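Local coordinates for CCMAN5 (Cellulosimicrobium cellulans, PDB 2XSG), which hydrolyses alpha-mannosidic linkages as a calcium-containing family 92 glycosidase and enables mannose-6-phosphate modification of yeast-produced human lysosomal enzymes, at residues 346-351 against 375-380; 382-387 against 424-429; 429-434 against 466-471; 436-441 against 459-464. All coordinates share one frame; numbering follows the deposited sequence.

Contact 1 of 4, residues 346-351 against 375-380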
# COMPACT_ATOMS: atom_id res chain seq x y z
N THR A 346 -19.69 0.24 -0.41
CA THR A 346 -18.81 0.73 -1.46
C THR A 346 -17.87 -0.39 -1.88
O THR A 346 -17.23 -1.03 -1.03
CB THR A 346 -18.03 1.98 -0.99
OG1 THR A 346 -18.97 3.03 -0.78
CG2 THR A 346 -16.99 2.47 -2.04
N TYR A 347 -17.80 -0.62 -3.19
CA TYR A 347 -16.90 -1.64 -3.72
C TYR A 347 -15.51 -1.04 -3.94
O TYR A 347 -15.35 -0.06 -4.67
CB TYR A 347 -17.47 -2.24 -5.02
CG TYR A 347 -16.60 -3.29 -5.65
CD1 TYR A 347 -16.53 -4.59 -5.13
CD2 TYR A 347 -15.83 -3.01 -6.78
CE1 TYR A 347 -15.72 -5.56 -5.71
CE2 TYR A 347 -15.03 -3.98 -7.37
CZ TYR A 347 -14.99 -5.26 -6.83
OH TYR A 347 -14.19 -6.23 -7.41
N TYR A 348 -14.52 -1.64 -3.28
CA TYR A 348 -13.13 -1.31 -3.49
C TYR A 348 -12.42 -2.40 -4.30
O TYR A 348 -12.83 -3.57 -4.28
CB TYR A 348 -12.43 -1.10 -2.13
CG TYR A 348 -13.02 0.07 -1.37
CD1 TYR A 348 -14.12 -0.10 -0.50
CD2 TYR A 348 -12.52 1.35 -1.55
CE1 TYR A 348 -14.67 1.00 0.17
CE2 TYR A 348 -13.06 2.43 -0.91
CZ TYR A 348 -14.13 2.25 -0.05
OH TYR A 348 -14.63 3.37 0.57
N ASP A 349 -11.38 -1.99 -5.01
CA ASP A 349 -10.59 -2.87 -5.86
C ASP A 349 -9.17 -2.32 -5.96
O ASP A 349 -8.94 -1.12 -5.71
CB ASP A 349 -11.24 -2.97 -7.24
CG ASP A 349 -10.71 -4.14 -8.07
OD1 ASP A 349 -9.90 -4.97 -7.57
OD2 ASP A 349 -11.10 -4.22 -9.26
N SER A 350 -8.25 -3.21 -6.33
CA SER A 350 -6.79 -2.96 -6.49
C SER A 350 -6.04 -3.58 -5.33
O SER A 350 -5.95 -2.99 -4.26
CB SER A 350 -6.42 -1.49 -6.60
OG SER A 350 -5.05 -1.38 -6.96
N TRP A 351 -5.52 -4.77 -5.54
CA TRP A 351 -5.04 -5.59 -4.45
C TRP A 351 -3.58 -5.96 -4.67
O TRP A 351 -3.15 -6.14 -5.80
CB TRP A 351 -5.88 -6.85 -4.37
CG TRP A 351 -7.37 -6.59 -4.24
CD1 TRP A 351 -8.29 -6.55 -5.25
CD2 TRP A 351 -8.09 -6.33 -3.03
NE1 TRP A 351 -9.55 -6.28 -4.74
CE2 TRP A 351 -9.45 -6.13 -3.38
CE3 TRP A 351 -7.72 -6.24 -1.68
CZ2 TRP A 351 -10.44 -5.88 -2.43
CZ3 TRP A 351 -8.71 -5.97 -0.73
CH2 TRP A 351 -10.05 -5.79 -1.11
N VAL A 375 -13.39 -5.69 2.90
CA VAL A 375 -13.50 -7.13 3.02
C VAL A 375 -14.69 -7.64 2.22
O VAL A 375 -14.58 -8.64 1.52
CB VAL A 375 -13.59 -7.60 4.50
CG1 VAL A 375 -13.76 -9.12 4.56
CG2 VAL A 375 -12.31 -7.15 5.29
N GLN A 376 -15.82 -6.93 2.31
CA GLN A 376 -17.00 -7.26 1.52
C GLN A 376 -16.65 -7.23 0.03
O GLN A 376 -17.11 -8.08 -0.74
CB GLN A 376 -18.16 -6.31 1.81
CG GLN A 376 -19.47 -6.62 1.00
CD GLN A 376 -20.10 -7.98 1.32
OE1 GLN A 376 -21.06 -8.06 2.11
NE2 GLN A 376 -19.60 -9.05 0.69
N SER A 377 -15.84 -6.25 -0.36
CA SER A 377 -15.44 -6.10 -1.76
C SER A 377 -14.58 -7.28 -2.19
O SER A 377 -14.74 -7.82 -3.30
CB SER A 377 -14.68 -4.78 -1.95
OG SER A 377 -15.51 -3.69 -1.58
N LEU A 378 -13.67 -7.67 -1.30
CA LEU A 378 -12.77 -8.80 -1.56
C LEU A 378 -13.59 -10.08 -1.75
O LEU A 378 -13.30 -10.89 -2.64
CB LEU A 378 -11.77 -8.97 -0.41
CG LEU A 378 -10.68 -10.05 -0.49
CD1 LEU A 378 -9.92 -9.99 -1.81
CD2 LEU A 378 -9.74 -9.88 0.72
N VAL A 379 -14.63 -10.23 -0.92
CA VAL A 379 -15.60 -11.33 -1.05
C VAL A 379 -16.32 -11.32 -2.42
O VAL A 379 -16.40 -12.35 -3.07
CB VAL A 379 -16.60 -11.38 0.13
CG1 VAL A 379 -17.72 -12.35 -0.14
CG2 VAL A 379 -15.86 -11.78 1.42
N TYR A 380 -16.80 -10.15 -2.85
CA TYR A 380 -17.47 -10.03 -4.16
C TYR A 380 -16.55 -10.36 -5.32
O TYR A 380 -17.00 -10.95 -6.31
CB TYR A 380 -18.01 -8.62 -4.38
CG TYR A 380 -19.43 -8.43 -3.99
CD1 TYR A 380 -19.91 -8.94 -2.79
CD2 TYR A 380 -20.31 -7.71 -4.80
CE1 TYR A 380 -21.23 -8.76 -2.41
CE2 TYR A 380 -21.64 -7.51 -4.42
CZ TYR A 380 -22.08 -8.05 -3.23
OH TYR A 380 -23.36 -7.88 -2.80
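This is a buried contact of the catalytic domain, in which the short strand 348-349 and its flanking turns lie against helix 368-387. One hydrogen bond ties the strand backbone to a serine side chain of the helix. Ser377 carries its OG anti to its carbonyl carbon, which directs the hydroxyl at the strand, and Tyr348 N donates to that OG over 2.8 Å in a nearly straight bond (168°). The same OG is hydrogen-bonded to Asp373 O one helical turn back, so two partners fix the rotation of the hydroxyl. Tyr347, its CG anti to the backbone N, brings its ring against the helix; CD1 is 3.7 Å from Ser377 CB, and CE1 is 4.0 Å from Tyr380 CB. On the other flank Trp351 points at Leu378, whose CD1 stands 4.0 Å above the centre of the six-membered ring, a CH-pi contact almost along the ring normal. An alanine in place of Trp351 would remove this surface and would probably leave Leu378 poorly packed. The Trp351 side chain is about 10 Å from a bound B3P molecule; the contact seats strand 348-349 on a helix of what is probably the (alpha/alpha)6 barrel of the six-hairpin clan.

Contact 2 of 4, residues 382-387 against 424-429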
# COMPACT_ATOMS: atom_id res chain seq x y z
N PHE A 382 -13.94 -12.48 -5.41
CA PHE A 382 -13.81 -13.94 -5.52
C PHE A 382 -15.14 -14.61 -5.89
O PHE A 382 -15.16 -15.60 -6.61
CB PHE A 382 -13.19 -14.55 -4.25
CG PHE A 382 -11.68 -14.50 -4.26
CD1 PHE A 382 -10.94 -15.49 -4.88
CD2 PHE A 382 -11.00 -13.41 -3.70
CE1 PHE A 382 -9.53 -15.43 -4.92
CE2 PHE A 382 -9.61 -13.34 -3.74
CZ PHE A 382 -8.87 -14.35 -4.36
N ALA A 383 -16.25 -14.06 -5.40
CA ALA A 383 -17.57 -14.56 -5.73
C ALA A 383 -17.82 -14.41 -7.24
O ALA A 383 -18.42 -15.31 -7.88
CB ALA A 383 -18.62 -13.84 -4.93
N ASP A 384 -17.34 -13.30 -7.80
CA ASP A 384 -17.41 -13.02 -9.23
C ASP A 384 -16.57 -13.99 -10.08
O ASP A 384 -17.06 -14.50 -11.10
CB ASP A 384 -17.03 -11.56 -9.54
CG ASP A 384 -18.10 -10.57 -9.11
OD1 ASP A 384 -19.24 -11.01 -8.78
OD2 ASP A 384 -17.81 -9.35 -9.09
N ALA A 385 -15.33 -14.26 -9.66
CA ALA A 385 -14.52 -15.29 -10.31
C ALA A 385 -15.27 -16.62 -10.37
O ALA A 385 -15.35 -17.26 -11.42
CB ALA A 385 -13.17 -15.46 -9.62
N GLU A 386 -15.85 -17.02 -9.24
CA GLU A 386 -16.62 -18.25 -9.17
C GLU A 386 -17.84 -18.24 -10.12
O GLU A 386 -18.10 -19.23 -10.82
CB GLU A 386 -17.03 -18.53 -7.71
CG GLU A 386 -18.02 -19.65 -7.53
CD GLU A 386 -17.43 -21.03 -7.76
OE1 GLU A 386 -16.22 -21.17 -8.05
OE2 GLU A 386 -18.18 -21.99 -7.60
N ALA A 387 -18.55 -17.11 -10.14
CA ALA A 387 -19.73 -16.90 -10.99
C ALA A 387 -19.49 -17.08 -12.49
O ALA A 387 -20.41 -17.49 -13.21
CB ALA A 387 -20.33 -15.50 -10.72
N PHE A 424 -21.52 -11.05 5.57
CA PHE A 424 -20.76 -10.83 4.34
C PHE A 424 -21.47 -11.55 3.20
O PHE A 424 -21.33 -12.77 3.03
CB PHE A 424 -19.30 -11.27 4.46
CG PHE A 424 -18.41 -10.29 5.20
CD1 PHE A 424 -18.18 -9.01 4.70
CD2 PHE A 424 -17.79 -10.66 6.39
CE1 PHE A 424 -17.35 -8.10 5.38
CE2 PHE A 424 -16.95 -9.77 7.07
CZ PHE A 424 -16.73 -8.49 6.58
N ASP A 425 -22.23 -10.78 2.43
CA ASP A 425 -22.99 -11.31 1.33
C ASP A 425 -22.07 -12.01 0.33
O ASP A 425 -21.00 -11.50 0.01
CB ASP A 425 -23.81 -10.19 0.66
CG ASP A 425 -24.70 -10.69 -0.46
OD1 ASP A 425 -25.43 -11.70 -0.25
OD2 ASP A 425 -24.66 -10.08 -1.57
N ARG A 426 -22.51 -13.20 -0.12
CA ARG A 426 -21.83 -14.01 -1.15
C ARG A 426 -20.54 -14.68 -0.70
O ARG A 426 -19.71 -15.08 -1.52
CB ARG A 426 -21.59 -13.20 -2.44
CG ARG A 426 -22.87 -12.77 -3.13
CD ARG A 426 -22.68 -12.86 -4.63
NE ARG A 426 -21.95 -11.72 -5.14
CZ ARG A 426 -21.25 -11.70 -6.27
NH1 ARG A 426 -21.13 -12.77 -7.06
NH2 ARG A 426 -20.65 -10.56 -6.60
N LEU A 427 -20.36 -14.83 0.61
CA LEU A 427 -19.18 -15.55 1.13
C LEU A 427 -19.20 -17.01 0.69
O LEU A 427 -18.17 -17.56 0.33
CB LEU A 427 -19.09 -15.43 2.65
CG LEU A 427 -17.92 -16.10 3.39
CD1 LEU A 427 -16.58 -15.47 3.00
CD2 LEU A 427 -18.15 -16.03 4.92
N ASP A 428 -20.38 -17.63 0.68
CA ASP A 428 -20.50 -19.02 0.20
C ASP A 428 -19.96 -19.18 -1.24
O ASP A 428 -19.34 -20.19 -1.54
CB ASP A 428 -21.93 -19.58 0.35
CG ASP A 428 -22.99 -18.77 -0.41
OD1 ASP A 428 -22.69 -17.70 -0.98
OD2 ASP A 428 -24.16 -19.20 -0.42
N GLU A 429 -20.20 -18.18 -2.09
CA GLU A 429 -19.67 -18.17 -3.47
C GLU A 429 -18.17 -17.89 -3.54
O GLU A 429 -17.47 -18.48 -4.37
CB GLU A 429 -20.35 -17.10 -4.32
CG GLU A 429 -21.72 -17.40 -4.81
CD GLU A 429 -22.24 -16.26 -5.66
OE1 GLU A 429 -21.72 -16.07 -6.79
OE2 GLU A 429 -23.15 -15.55 -5.17
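Two side chains with CG anti to their carbonyl carbons, Asp384 (chi1 -72°) and Arg426 (chi1 -64°), are brought together when the arginine chain bends at chi2 and chi3 and crosses the aspartate at about a right angle. The result is a salt-bridge network of Asp384, Arg426 and Glu429, built where the type II turn 424-427 leads into helix 427-438 and Arg426 occupies the N-cap position. Arg426 NH2 makes the strong bond, 2.6 Å to Asp384 OD1 at 159°, with the oxygen nearly in the guanidinium plane; NH1 adds a weak bond to the same oxygen. NH1 also reaches Glu429 OE1 at 3.4 Å, again weakly, so the cation faces two carboxylates and would be likely to favour their ionised form. Tyr332 OH holds the second oxygen of Asp384, and Tyr380 adds a cation-pi contact to Arg426. The small side chain of Ala383 lets the backbones come close: Ala383 CA and Glu429 CA are 4.7 Å apart, and Ala383 CB meets Glu429 CB at 3.7 Å. Glu386, whose carboxylate is paired with Arg436, lays CB and CG on the Glu429 carbonyl. The methyl of Ala383 covers one guanidinium face of Arg426, with CB 3.5 Å from NH1.

Contact 3 of 4, residues 429-434 against 466-471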
# COMPACT_ATOMS: atom_id res chain seq x y z
N GLU A 429 -20.20 -18.18 -2.09
CA GLU A 429 -19.67 -18.17 -3.47
C GLU A 429 -18.17 -17.89 -3.54
O GLU A 429 -17.47 -18.48 -4.37
CB GLU A 429 -20.35 -17.10 -4.32
CG GLU A 429 -21.72 -17.40 -4.81
CD GLU A 429 -22.24 -16.26 -5.66
OE1 GLU A 429 -21.72 -16.07 -6.79
OE2 GLU A 429 -23.15 -15.55 -5.17
N ALA A 430 -17.70 -16.97 -2.71
CA ALA A 430 -16.28 -16.64 -2.65
C ALA A 430 -15.44 -17.87 -2.27
O ALA A 430 -14.38 -18.09 -2.83
CB ALA A 430 -16.04 -15.48 -1.66
N TYR A 431 -15.95 -18.67 -1.33
CA TYR A 431 -15.18 -19.79 -0.75
C TYR A 431 -14.48 -20.75 -1.74
O TYR A 431 -13.28 -20.95 -1.64
CB TYR A 431 -16.01 -20.54 0.31
CG TYR A 431 -15.26 -21.62 1.03
CD1 TYR A 431 -14.38 -21.31 2.06
CD2 TYR A 431 -15.43 -22.96 0.69
CE1 TYR A 431 -13.67 -22.29 2.72
CE2 TYR A 431 -14.73 -23.96 1.35
CZ TYR A 431 -13.85 -23.61 2.37
OH TYR A 431 -13.15 -24.58 3.04
N PRO A 432 -15.21 -21.34 -2.71
CA PRO A 432 -14.51 -22.24 -3.63
C PRO A 432 -13.41 -21.55 -4.46
O PRO A 432 -12.39 -22.18 -4.77
CB PRO A 432 -15.62 -22.75 -4.55
CG PRO A 432 -16.72 -21.75 -4.40
CD PRO A 432 -16.66 -21.33 -2.98
N ALA A 433 -13.62 -20.28 -4.81
CA ALA A 433 -12.59 -19.52 -5.51
C ALA A 433 -11.39 -19.24 -4.60
O ALA A 433 -10.25 -19.21 -5.06
CB ALA A 433 -13.16 -18.22 -6.08
N LEU A 434 -11.66 -19.04 -3.31
CA LEU A 434 -10.59 -18.89 -2.34
C LEU A 434 -9.83 -20.22 -2.16
O LEU A 434 -8.60 -20.21 -2.04
CB LEU A 434 -11.11 -18.35 -1.01
CG LEU A 434 -11.55 -16.88 -0.94
CD1 LEU A 434 -12.35 -16.63 0.32
CD2 LEU A 434 -10.37 -15.96 -1.00
N TYR A 466 -4.88 -21.86 7.42
CA TYR A 466 -5.42 -21.29 8.64
C TYR A 466 -6.57 -20.32 8.32
O TYR A 466 -7.65 -20.40 8.91
CB TYR A 466 -4.35 -20.61 9.54
CG TYR A 466 -5.02 -19.74 10.60
CD1 TYR A 466 -5.66 -20.31 11.70
CD2 TYR A 466 -5.07 -18.35 10.45
CE1 TYR A 466 -6.33 -19.51 12.64
CE2 TYR A 466 -5.72 -17.55 11.38
CZ TYR A 466 -6.35 -18.13 12.47
OH TYR A 466 -6.99 -17.33 13.38
N GLY A 467 -6.35 -19.39 7.39
CA GLY A 467 -7.37 -18.39 7.03
C GLY A 467 -8.64 -19.02 6.45
O GLY A 467 -9.75 -18.67 6.84
N LEU A 468 -8.45 -19.94 5.52
CA LEU A 468 -9.57 -20.68 4.96
C LEU A 468 -10.35 -21.42 6.06
O LEU A 468 -11.59 -21.49 6.01
CB LEU A 468 -9.04 -21.66 3.94
CG LEU A 468 -9.64 -21.84 2.56
CD1 LEU A 468 -10.09 -20.55 1.90
CD2 LEU A 468 -8.56 -22.54 1.71
N SER A 469 -9.62 -21.95 7.04
CA SER A 469 -10.27 -22.68 8.13
C SER A 469 -11.29 -21.81 8.90
O SER A 469 -12.37 -22.28 9.25
CB SER A 469 -9.23 -23.30 9.08
OG SER A 469 -8.83 -22.39 10.07
N VAL A 470 -10.92 -20.55 9.15
CA VAL A 470 -11.81 -19.58 9.80
C VAL A 470 -13.06 -19.34 8.93
O VAL A 470 -14.20 -19.38 9.43
CB VAL A 470 -11.06 -18.26 10.08
CG1 VAL A 470 -12.00 -17.16 10.57
CG2 VAL A 470 -9.93 -18.49 11.10
N ILE A 471 -12.86 -19.13 7.63
CA ILE A 471 -13.97 -18.99 6.69
C ILE A 471 -14.84 -20.26 6.61
O ILE A 471 -16.08 -20.18 6.51
CB ILE A 471 -13.49 -18.60 5.27
CG1 ILE A 471 -12.57 -17.36 5.32
CG2 ILE A 471 -14.67 -18.37 4.32
CD1 ILE A 471 -11.74 -17.09 4.02
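Tyr466 O is the best-held polar atom here, gripped by two donors from its own helix. Ser469 OG donates to it over 2.6 Å, on a lone pair in the carbonyl plane, and Val470 N adds the regular helical bond at 3.3 Å. The serine hydroxyl is thereby folded back on helix 455-474, on a flank turned from the interface, and what joins the two segments is apolar packing. This is antiparallel helix packing within the family 92 catalytic domain, consistent with the helical barrel of its clan, the axes 11.1 Å apart at closest approach with a crossing angle of -159°. Four side chains carry it. Tyr431 has its CG anti to the backbone N (chi1 -175°), which carries the ring over to the partner helix so that CD1 meets Ile471 CG2 at 3.7 Å, while Leu468 O lies near the ring plane at its edge. The Tyr431 hydroxyl is hydrogen-bonded to Glu480. One turn further along, Leu434 points at the partner helix; its CB is 3.8 Å from Leu468 CD1, and its CD1 meets Ile471 CD1 at 3.8 Å, the two chains crossing at about a right angle. Pro432 kinks helix 427-438. Around the pair, helix 368-387 packs on the Pro432 and Ala433 flank, helix 409-418 touches Val470 and Ile471, and helix 478-495 places Leu484 against Tyr431 and Leu468.

Contact 4 of 4, residues 436-441 against 459-464; sequences RLVGQY and VQRGYD
The C-terminal end of helix 427-438 is met here by an arginine from helix 455-474, which joins two helices of the family 92 catalytic domain by its grip on a carbonyl. Arg461 leaves its helix with CG anti to the backbone N (chi1 177°) and bends at chi3, so that the guanidinium comes side-on to the last helical carbonyl. NE and NH2 both donate to Val438 O, at 3.1 Å and 2.9 Å; NH2 lies in the carbonyl plane on a lone pair, whereas NE comes from above it. A water donates to the same oxygen and to Asp464 OD2, so three donors hold Val438 O, and the positive group would probably be favoured by the partial negative charge of the helix end. Asp464 OD2 also has a salt bridge to Arg408. Gly439, with positive phi, turns the chain beneath the guanidinium, and a CB there would run into Arg461 NH2. Replacing Arg461 with an alanine would remove both bonds to Val438 O and would probably loosen the turn at the helix end. Val438 packs CG1 and CG2 on Asp464 CB, the CG1 distance being 3.5 Å. Tyr441 covers the aliphatic part of the arginine: Arg461 CD sits over the centre of its ring, 3.6 Å from the centroid in a CH-pi contact, with CZ of the tyrosine 3.6 Å from CD.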
# COMPACT_ATOMS: atom_id res chain seq x y z
N ARG A 436 -9.35 -22.50 -4.56
CA ARG A 436 -8.48 -22.66 -5.74
C ARG A 436 -7.26 -21.73 -5.66
O ARG A 436 -6.18 -22.09 -6.13
CB ARG A 436 -9.24 -22.40 -7.05
CG ARG A 436 -10.38 -23.37 -7.35
CD ARG A 436 -10.92 -23.14 -8.77
NE ARG A 436 -11.57 -21.83 -8.92
CZ ARG A 436 -12.84 -21.59 -8.62
NH1 ARG A 436 -13.62 -22.58 -8.16
NH2 ARG A 436 -13.34 -20.37 -8.77
N LEU A 437 -7.46 -20.54 -5.09
CA LEU A 437 -6.37 -19.60 -4.86
C LEU A 437 -5.30 -20.23 -3.98
O LEU A 437 -4.12 -20.22 -4.32
CB LEU A 437 -6.90 -18.33 -4.18
CG LEU A 437 -5.81 -17.31 -3.82
CD1 LEU A 437 -5.36 -16.54 -5.07
CD2 LEU A 437 -6.28 -16.35 -2.75
N VAL A 438 -5.74 -20.78 -2.86
CA VAL A 438 -4.85 -21.42 -1.89
C VAL A 438 -4.17 -22.67 -2.48
O VAL A 438 -2.98 -22.91 -2.24
CB VAL A 438 -5.61 -21.69 -0.57
CG1 VAL A 438 -4.76 -22.50 0.41
CG2 VAL A 438 -6.03 -20.37 0.04
N GLY A 439 -4.91 -23.43 -3.28
CA GLY A 439 -4.38 -24.62 -3.93
C GLY A 439 -4.38 -25.77 -2.94
O GLY A 439 -4.61 -25.57 -1.74
N GLN A 440 -4.12 -26.96 -3.46
CA GLN A 440 -4.01 -28.18 -2.65
C GLN A 440 -2.61 -28.75 -2.76
O GLN A 440 -1.99 -28.66 -3.83
CB GLN A 440 -5.00 -29.25 -3.13
CG GLN A 440 -6.24 -28.73 -3.83
CD GLN A 440 -7.16 -28.01 -2.89
OE1 GLN A 440 -7.40 -28.47 -1.76
NE2 GLN A 440 -7.69 -26.86 -3.34
N TYR A 441 -2.10 -29.33 -1.67
CA TYR A 441 -0.91 -30.17 -1.75
C TYR A 441 -1.19 -31.30 -2.76
O TYR A 441 -2.33 -31.79 -2.85
CB TYR A 441 -0.56 -30.75 -0.38
CG TYR A 441 -0.02 -29.75 0.62
CD1 TYR A 441 1.19 -29.09 0.39
CD2 TYR A 441 -0.71 -29.47 1.80
CE1 TYR A 441 1.70 -28.16 1.30
CE2 TYR A 441 -0.22 -28.55 2.72
CZ TYR A 441 0.98 -27.90 2.47
OH TYR A 441 1.46 -27.02 3.38
N VAL A 459 5.14 -22.86 4.19
CA VAL A 459 4.69 -21.94 5.24
C VAL A 459 3.57 -21.03 4.74
O VAL A 459 2.67 -20.67 5.50
CB VAL A 459 5.84 -21.07 5.87
CG1 VAL A 459 6.85 -21.92 6.65
CG2 VAL A 459 6.54 -20.26 4.81
N GLN A 460 3.62 -20.66 3.46
CA GLN A 460 2.60 -19.79 2.89
C GLN A 460 1.24 -20.46 2.81
O GLN A 460 0.25 -19.86 3.19
CB GLN A 460 3.03 -19.28 1.51
CG GLN A 460 4.04 -18.13 1.63
CD GLN A 460 4.46 -17.60 0.29
OE1 GLN A 460 3.72 -16.85 -0.34
NE2 GLN A 460 5.64 -17.98 -0.17
N ARG A 461 1.20 -21.71 2.33
CA ARG A 461 -0.03 -22.47 2.30
C ARG A 461 -0.55 -22.69 3.73
O ARG A 461 -1.77 -22.74 3.96
CB ARG A 461 0.18 -23.81 1.57
CG ARG A 461 -1.04 -24.74 1.55
CD ARG A 461 -0.98 -25.71 0.39
NE ARG A 461 -1.14 -25.00 -0.88
CZ ARG A 461 -0.74 -25.43 -2.07
NH1 ARG A 461 -0.15 -26.62 -2.20
NH2 ARG A 461 -0.93 -24.68 -3.15
N GLY A 462 0.36 -22.85 4.67
CA GLY A 462 -0.02 -23.05 6.06
C GLY A 462 -0.86 -21.89 6.54
O GLY A 462 -1.93 -22.09 7.11
N TYR A 463 -0.38 -20.67 6.31
CA TYR A 463 -1.12 -19.48 6.71
C TYR A 463 -2.44 -19.33 5.91
O TYR A 463 -3.48 -19.00 6.47
CB TYR A 463 -0.25 -18.23 6.58
CG TYR A 463 -0.53 -17.14 7.59
CD1 TYR A 463 -1.81 -16.93 8.11
CD2 TYR A 463 0.49 -16.29 8.02
CE1 TYR A 463 -2.08 -15.93 9.04
CE2 TYR A 463 0.23 -15.26 8.95
CZ TYR A 463 -1.06 -15.09 9.45
OH TYR A 463 -1.34 -14.09 10.36
N ASP A 464 -2.39 -19.60 4.60
CA ASP A 464 -3.60 -19.59 3.77
C ASP A 464 -4.66 -20.53 4.29
O ASP A 464 -5.84 -20.17 4.33
CB ASP A 464 -3.28 -19.98 2.33
CG ASP A 464 -2.68 -18.84 1.54
OD1 ASP A 464 -2.85 -17.66 1.93
OD2 ASP A 464 -2.03 -19.13 0.52
O HOH W 1 -0.92 -21.44 -0.84

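Overall arrangement
The four contacts link three helices of the catalytic domain, 368-387, 427-438 and 455-474, and one short strand. Contacts 1 and 2 share helix 368-387, contacts 2, 3 and 4 share helix 427-438, and contacts 3 and 4 both join it to helix 455-474. Contacts 1 and 3 are buried: the first combines a serine-backbone bond with aromatic packing, the third is held between its segments by packing of apolar side chains and a tyrosine ring. Contacts 2 and 4 lie at opposite ends of helix 427-438, are partly exposed and rely on arginines, one gripping carboxylates, the other a carbonyl. Contacts 1 and 2 touch through Tyr380 and Asp425, while the Glu386 to Arg436 salt bridge links contacts 2 and 4.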